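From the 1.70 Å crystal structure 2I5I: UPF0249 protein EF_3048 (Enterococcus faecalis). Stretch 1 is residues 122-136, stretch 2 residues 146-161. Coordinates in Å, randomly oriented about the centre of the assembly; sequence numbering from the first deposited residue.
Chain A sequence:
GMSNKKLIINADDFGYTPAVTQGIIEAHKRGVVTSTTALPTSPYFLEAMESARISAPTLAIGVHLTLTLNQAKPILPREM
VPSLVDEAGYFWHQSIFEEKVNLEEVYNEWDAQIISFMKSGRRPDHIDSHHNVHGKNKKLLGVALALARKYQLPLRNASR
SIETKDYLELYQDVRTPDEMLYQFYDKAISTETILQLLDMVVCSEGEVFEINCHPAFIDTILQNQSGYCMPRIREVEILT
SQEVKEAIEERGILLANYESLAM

Stretch 1, residues 122-136: RRPDHIDSHHNVHGK
Stretch 2, residues 146-161: ALARKYQLPLRNASRS

The contact between residues 122-136 and 146-161 of UPF0249 protein EF_3048 illustrates a general principle: a single parallel beta bridge, bonded through only a few backbone atoms, can fix the register of two segments whose side chains then complete the joint with apolar packing, a salt bridge and ordered water. Together the stretches bury 849 Å² of surface.

The register runs in one direction along both chains, His 126 opposite Pro 154 (CA-CA 5.1 Å), Ile 127 opposite Leu 155 (4.8 Å) and Asp 128 opposite Arg 156 (5.1 Å). Ile 127, in the strand 127-129 with phi/psi -128/140, faces Leu 155 at -130/138, so both backbones are extended at the bridge. Ile 127 N donates to Pro 154 O (3.1 Å), and Arg 156 N donates to Ile 127 O (2.9 Å, 165°). One residue thus uses both its amide and its carbonyl, reaching the residues before and after its partner. Proline fits position 154, since the bridge uses its carbonyl and asks for no amide hydrogen, while its CG packs 4.0 Å from His 126 CB.

Stretch 2 enters as a helix through Tyr 151. Gln 152 breaks it with positive phi (62/54), and Leu 153 returns to extended geometry (-127/141). At this turn Arg 123, with chi1 to chi3 all t, extends its guanidinium so that NH2 donates to Tyr 151 O at 3.0 Å, near the guanidinium plane. Its NE donates to water 1 (2.8 Å), which in turn donates to Gln 152 O (2.9 Å), so one arginine serves two carbonyls at the helix exit.

Apolar side chains fill the space beside the bridge. Leu 153 (m, t) points toward stretch 1, its CD1 lying 3.9 Å from Pro 124 CG and 4.0 Å from Ile 127 CG1. Ile 127 (m, t) extends CD1 to 4.1 Å from Ala 148 CA on the helix, while its CG2 meets Leu 155 CD1 at 3.6 Å. Leu 155 (t, p) starts sideways, but its end comes nearer.

Beyond the bridge the contact becomes polar. Asp 128 (p) and Arg 156 (t, t, m, with chi4 179°) point toward each other's stretch; Asp 128 OD2 lies 3.2 Å from Arg 156 NH2, over a guanidinium face, making a salt bridge of charges alone. Arg 156 NH1 donates to water 2 (3.1 Å), which donates to Ser 129 O and Asn 132 OD1, both at 2.7 Å.

Within the 3-10 segment 133-134, His 134 (p, chi2 -78°) directs NE2 to Arg 156 O (2.9 Å, 173°), while its ND1 shares a hydrogen bond with Ser 129 OG (3.1 Å), engaging both ring nitrogens. Asn 132 (t, phi/psi 46/43) makes a weak bond from ND2 to Ala 158 O (3.5 Å). Its OD1 receives water 3 (3.0 Å), which also donates to Asn 157 O (2.8 Å) and accepts from Arg 160 NE (2.9 Å). Gly 135 CA approaches Ala 158 CB to 3.7 Å; a CB on Gly 135 would fall 2.7 Å from Ala 158 O.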

# COMPACT_ATOMS: atom_id res chain seq x y z
N ARG A 122 -15.13 -9.08 0.06
CA ARG A 122 -15.13 -9.38 1.47
C ARG A 122 -16.51 -9.94 1.90
O ARG A 122 -17.54 -9.47 1.45
CB ARG A 122 -14.88 -8.19 2.37
CG ARG A 122 -13.50 -7.90 2.93
CD ARG A 122 -13.53 -6.51 3.56
NE ARG A 122 -13.61 -6.54 5.02
CZ ARG A 122 -13.23 -5.57 5.84
NH1 ARG A 122 -12.71 -4.44 5.37
NH2 ARG A 122 -13.35 -5.71 7.16
N ARG A 123 -16.42 -10.93 2.79
CA ARG A 123 -17.64 -11.45 3.40
C ARG A 123 -18.06 -10.54 4.54
O ARG A 123 -17.18 -10.18 5.34
CB ARG A 123 -17.33 -12.86 3.93
CG ARG A 123 -18.56 -13.68 4.31
CD ARG A 123 -18.15 -15.15 4.45
NE ARG A 123 -19.39 -15.93 4.51
CZ ARG A 123 -19.95 -16.51 3.46
NH1 ARG A 123 -19.48 -16.49 2.22
NH2 ARG A 123 -21.07 -17.18 3.70
N PRO A 124 -19.31 -10.17 4.72
CA PRO A 124 -19.64 -9.43 5.94
C PRO A 124 -19.36 -10.32 7.15
O PRO A 124 -19.41 -11.54 7.04
CB PRO A 124 -21.13 -9.17 5.80
CG PRO A 124 -21.63 -10.11 4.77
CD PRO A 124 -20.48 -10.46 3.88
N ASP A 125 -19.05 -9.77 8.32
CA ASP A 125 -18.86 -10.66 9.48
C ASP A 125 -20.17 -10.81 10.25
O ASP A 125 -20.28 -11.60 11.21
CB ASP A 125 -17.72 -10.12 10.33
CG ASP A 125 -18.01 -8.89 11.15
OD1 ASP A 125 -19.04 -8.25 10.87
OD2 ASP A 125 -17.21 -8.57 12.07
N HIS A 126 -21.20 -10.04 9.88
CA HIS A 126 -22.50 -10.10 10.53
C HIS A 126 -23.53 -9.27 9.78
O HIS A 126 -23.22 -8.60 8.79
CB HIS A 126 -22.40 -9.66 11.98
CG HIS A 126 -22.41 -8.21 12.31
ND1 HIS A 126 -21.30 -7.42 12.16
CD2 HIS A 126 -23.38 -7.39 12.79
CE1 HIS A 126 -21.59 -6.18 12.54
NE2 HIS A 126 -22.86 -6.12 12.92
N ILE A 127 -24.75 -9.35 10.27
CA ILE A 127 -25.91 -8.71 9.68
C ILE A 127 -26.65 -7.88 10.71
O ILE A 127 -26.84 -8.26 11.86
CB ILE A 127 -26.91 -9.75 9.09
CG1 ILE A 127 -26.34 -10.60 7.98
CG2 ILE A 127 -28.19 -9.07 8.64
CD1 ILE A 127 -27.21 -11.77 7.59
N ASP A 128 -27.11 -6.71 10.29
CA ASP A 128 -28.00 -5.87 11.09
C ASP A 128 -28.87 -5.11 10.10
O ASP A 128 -28.79 -5.42 8.91
CB ASP A 128 -27.23 -4.99 12.04
CG ASP A 128 -26.50 -3.81 11.40
OD1 ASP A 128 -26.48 -3.70 10.16
OD2 ASP A 128 -25.95 -3.01 12.18
N SER A 129 -29.65 -4.11 10.54
CA SER A 129 -30.47 -3.41 9.57
C SER A 129 -30.69 -1.95 9.95
O SER A 129 -30.80 -1.59 11.13
CB SER A 129 -31.89 -4.05 9.50
OG SER A 129 -32.41 -3.59 10.74
N HIS A 130 -30.76 -1.17 8.88
CA HIS A 130 -31.10 0.25 8.91
C HIS A 130 -32.49 0.42 9.51
O HIS A 130 -33.39 -0.33 9.11
CB HIS A 130 -31.08 0.80 7.50
CG HIS A 130 -31.28 2.28 7.38
ND1 HIS A 130 -30.41 3.20 7.92
CD2 HIS A 130 -32.26 2.99 6.77
CE1 HIS A 130 -30.84 4.42 7.65
NE2 HIS A 130 -31.96 4.33 6.96
N HIS A 131 -32.63 1.34 10.45
CA HIS A 131 -33.90 1.58 11.11
C HIS A 131 -34.38 0.36 11.89
O HIS A 131 -35.57 0.29 12.21
CB HIS A 131 -34.96 1.98 10.08
CG HIS A 131 -34.70 3.34 9.50
ND1 HIS A 131 -35.43 3.85 8.45
CD2 HIS A 131 -33.78 4.30 9.81
CE1 HIS A 131 -34.98 5.06 8.15
NE2 HIS A 131 -33.97 5.36 8.96
N ASN A 132 -33.46 -0.57 12.17
CA ASN A 132 -33.80 -1.81 12.85
C ASN A 132 -35.05 -2.47 12.28
O ASN A 132 -35.89 -2.95 13.07
CB ASN A 132 -34.01 -1.60 14.35
CG ASN A 132 -33.78 -2.88 15.15
OD1 ASN A 132 -32.98 -3.72 14.77
ND2 ASN A 132 -34.51 -3.01 16.25
N VAL A 133 -35.19 -2.50 10.96
CA VAL A 133 -36.39 -3.07 10.35
C VAL A 133 -36.55 -4.58 10.51
O VAL A 133 -37.71 -5.04 10.41
CB VAL A 133 -36.49 -2.68 8.85
CG1 VAL A 133 -36.78 -1.18 8.76
CG2 VAL A 133 -35.27 -3.08 8.05
N HIS A 134 -35.60 -5.44 10.72
CA HIS A 134 -35.50 -6.84 11.08
C HIS A 134 -36.02 -7.08 12.49
O HIS A 134 -36.21 -8.24 12.87
CB HIS A 134 -34.09 -7.38 10.97
CG HIS A 134 -33.08 -7.34 12.05
ND1 HIS A 134 -32.34 -6.22 12.37
CD2 HIS A 134 -32.61 -8.30 12.89
CE1 HIS A 134 -31.51 -6.48 13.36
NE2 HIS A 134 -31.65 -7.75 13.70
N GLY A 135 -36.25 -6.01 13.24
CA GLY A 135 -36.85 -6.13 14.56
C GLY A 135 -38.19 -5.42 14.63
O GLY A 135 -38.77 -5.20 15.69
N LYS A 136 -38.75 -5.05 13.48
CA LYS A 136 -40.02 -4.33 13.48
C LYS A 136 -41.19 -5.24 13.88
O LYS A 136 -42.16 -4.78 14.49
CB LYS A 136 -40.29 -3.74 12.10
CG LYS A 136 -41.61 -3.00 11.95
CD LYS A 136 -41.85 -2.02 13.08
CE LYS A 136 -42.43 -0.70 12.60
NZ LYS A 136 -42.29 0.32 13.69
N ALA A 146 -33.50 -16.29 8.47
CA ALA A 146 -33.35 -17.23 7.37
C ALA A 146 -32.09 -16.91 6.56
O ALA A 146 -31.37 -17.82 6.17
CB ALA A 146 -34.58 -17.24 6.48
N LEU A 147 -31.81 -15.62 6.32
CA LEU A 147 -30.58 -15.30 5.55
C LEU A 147 -29.33 -15.47 6.40
O LEU A 147 -28.23 -15.80 5.92
CB LEU A 147 -30.76 -13.89 4.98
CG LEU A 147 -31.76 -13.79 3.81
CD1 LEU A 147 -32.33 -12.39 3.67
CD2 LEU A 147 -31.10 -14.27 2.54
N ALA A 148 -29.43 -15.29 7.70
CA ALA A 148 -28.35 -15.53 8.64
C ALA A 148 -27.92 -17.00 8.56
O ALA A 148 -26.74 -17.32 8.54
CB ALA A 148 -28.71 -15.18 10.07
N ARG A 149 -28.95 -17.87 8.50
CA ARG A 149 -28.64 -19.31 8.44
C ARG A 149 -28.05 -19.65 7.08
O ARG A 149 -27.09 -20.43 7.02
CB ARG A 149 -29.88 -20.16 8.76
CG ARG A 149 -30.56 -19.78 10.05
CD ARG A 149 -31.87 -20.50 10.34
NE ARG A 149 -32.18 -20.30 11.75
CZ ARG A 149 -33.23 -19.78 12.34
NH1 ARG A 149 -34.27 -19.33 11.65
NH2 ARG A 149 -33.25 -19.71 13.66
N LYS A 150 -28.57 -19.07 6.02
CA LYS A 150 -28.17 -19.32 4.65
C LYS A 150 -26.72 -18.90 4.42
O LYS A 150 -25.99 -19.61 3.72
CB LYS A 150 -29.08 -18.60 3.65
CG LYS A 150 -28.64 -18.74 2.21
CD LYS A 150 -29.34 -17.71 1.33
CE LYS A 150 -29.08 -17.97 -0.14
NZ LYS A 150 -30.21 -17.49 -0.99
N TYR A 151 -26.36 -17.76 5.03
CA TYR A 151 -24.98 -17.32 4.83
C TYR A 151 -24.13 -17.60 6.05
O TYR A 151 -22.92 -17.35 6.04
CB TYR A 151 -24.94 -15.82 4.45
CG TYR A 151 -25.48 -15.60 3.06
CD1 TYR A 151 -24.64 -15.74 1.96
CD2 TYR A 151 -26.79 -15.26 2.82
CE1 TYR A 151 -25.11 -15.54 0.67
CE2 TYR A 151 -27.27 -15.06 1.55
CZ TYR A 151 -26.43 -15.20 0.47
OH TYR A 151 -26.93 -14.99 -0.79
N GLN A 152 -24.74 -18.14 7.11
CA GLN A 152 -23.94 -18.54 8.27
C GLN A 152 -23.24 -17.35 8.90
O GLN A 152 -22.03 -17.35 9.07
CB GLN A 152 -22.91 -19.61 7.91
CG GLN A 152 -23.50 -21.00 7.75
CD GLN A 152 -24.22 -21.51 8.98
OE1 GLN A 152 -23.61 -21.88 9.98
NE2 GLN A 152 -25.55 -21.48 8.90
N LEU A 153 -24.04 -16.35 9.21
CA LEU A 153 -23.61 -15.11 9.84
C LEU A 153 -24.42 -14.83 11.09
O LEU A 153 -25.63 -15.09 11.06
CB LEU A 153 -23.83 -13.93 8.88
CG LEU A 153 -23.03 -14.04 7.58
CD1 LEU A 153 -23.56 -13.04 6.57
CD2 LEU A 153 -21.54 -13.84 7.87
N PRO A 154 -23.77 -14.33 12.12
CA PRO A 154 -24.48 -13.89 13.32
C PRO A 154 -25.28 -12.63 12.97
O PRO A 154 -24.94 -11.93 12.00
CB PRO A 154 -23.39 -13.59 14.33
CG PRO A 154 -22.19 -13.32 13.49
CD PRO A 154 -22.31 -14.15 12.26
N LEU A 155 -26.30 -12.38 13.75
CA LEU A 155 -27.27 -11.33 13.49
C LEU A 155 -27.48 -10.46 14.71
O LEU A 155 -27.59 -10.98 15.83
CB LEU A 155 -28.61 -12.01 13.12
CG LEU A 155 -29.81 -11.10 12.98
CD1 LEU A 155 -29.62 -10.16 11.77
CD2 LEU A 155 -31.11 -11.87 12.79
N ARG A 156 -27.57 -9.15 14.51
CA ARG A 156 -27.79 -8.22 15.60
C ARG A 156 -29.04 -8.61 16.41
O ARG A 156 -30.05 -8.95 15.79
CB ARG A 156 -27.98 -6.79 15.06
CG ARG A 156 -28.43 -5.82 16.14
CD ARG A 156 -28.58 -4.42 15.55
NE ARG A 156 -27.29 -3.73 15.61
CZ ARG A 156 -27.12 -2.49 15.14
NH1 ARG A 156 -28.13 -1.84 14.58
NH2 ARG A 156 -25.94 -1.87 15.21
N ASN A 157 -28.94 -8.52 17.72
CA ASN A 157 -30.10 -8.75 18.59
C ASN A 157 -31.16 -7.71 18.26
O ASN A 157 -30.97 -6.51 18.43
CB ASN A 157 -29.65 -8.71 20.03
CG ASN A 157 -30.72 -8.78 21.09
OD1 ASN A 157 -31.85 -8.36 20.89
ND2 ASN A 157 -30.29 -9.32 22.23
N ALA A 158 -32.32 -8.18 17.81
CA ALA A 158 -33.39 -7.30 17.40
C ALA A 158 -34.26 -6.71 18.50
O ALA A 158 -35.11 -5.85 18.18
CB ALA A 158 -34.29 -8.10 16.44
N SER A 159 -34.14 -7.09 19.77
CA SER A 159 -35.11 -6.52 20.74
C SER A 159 -34.65 -5.23 21.38
O SER A 159 -33.57 -5.19 21.96
CB SER A 159 -35.41 -7.56 21.83
OG SER A 159 -35.73 -6.99 23.09
N ARG A 160 -35.45 -4.15 21.34
CA ARG A 160 -35.07 -2.93 22.07
C ARG A 160 -36.16 -2.50 23.05
O ARG A 160 -36.31 -1.32 23.36
CB ARG A 160 -34.80 -1.77 21.12
CG ARG A 160 -33.94 -2.17 19.93
CD ARG A 160 -33.44 -0.97 19.15
NE ARG A 160 -32.37 -1.35 18.22
CZ ARG A 160 -31.83 -0.51 17.35
NH1 ARG A 160 -32.24 0.75 17.28
NH2 ARG A 160 -30.86 -0.89 16.53
N SER A 161 -36.92 -3.48 23.52
CA SER A 161 -38.09 -3.27 24.38
C SER A 161 -38.37 -4.52 25.20
O SER A 161 -38.01 -5.62 24.79
CB SER A 161 -39.28 -2.83 23.53
OG SER A 161 -40.32 -3.75 23.34
O HOH W 1 -19.95 -16.97 7.05
O HOH W 2 -30.71 -3.12 13.37
O HOH W 3 -31.57 -4.02 17.41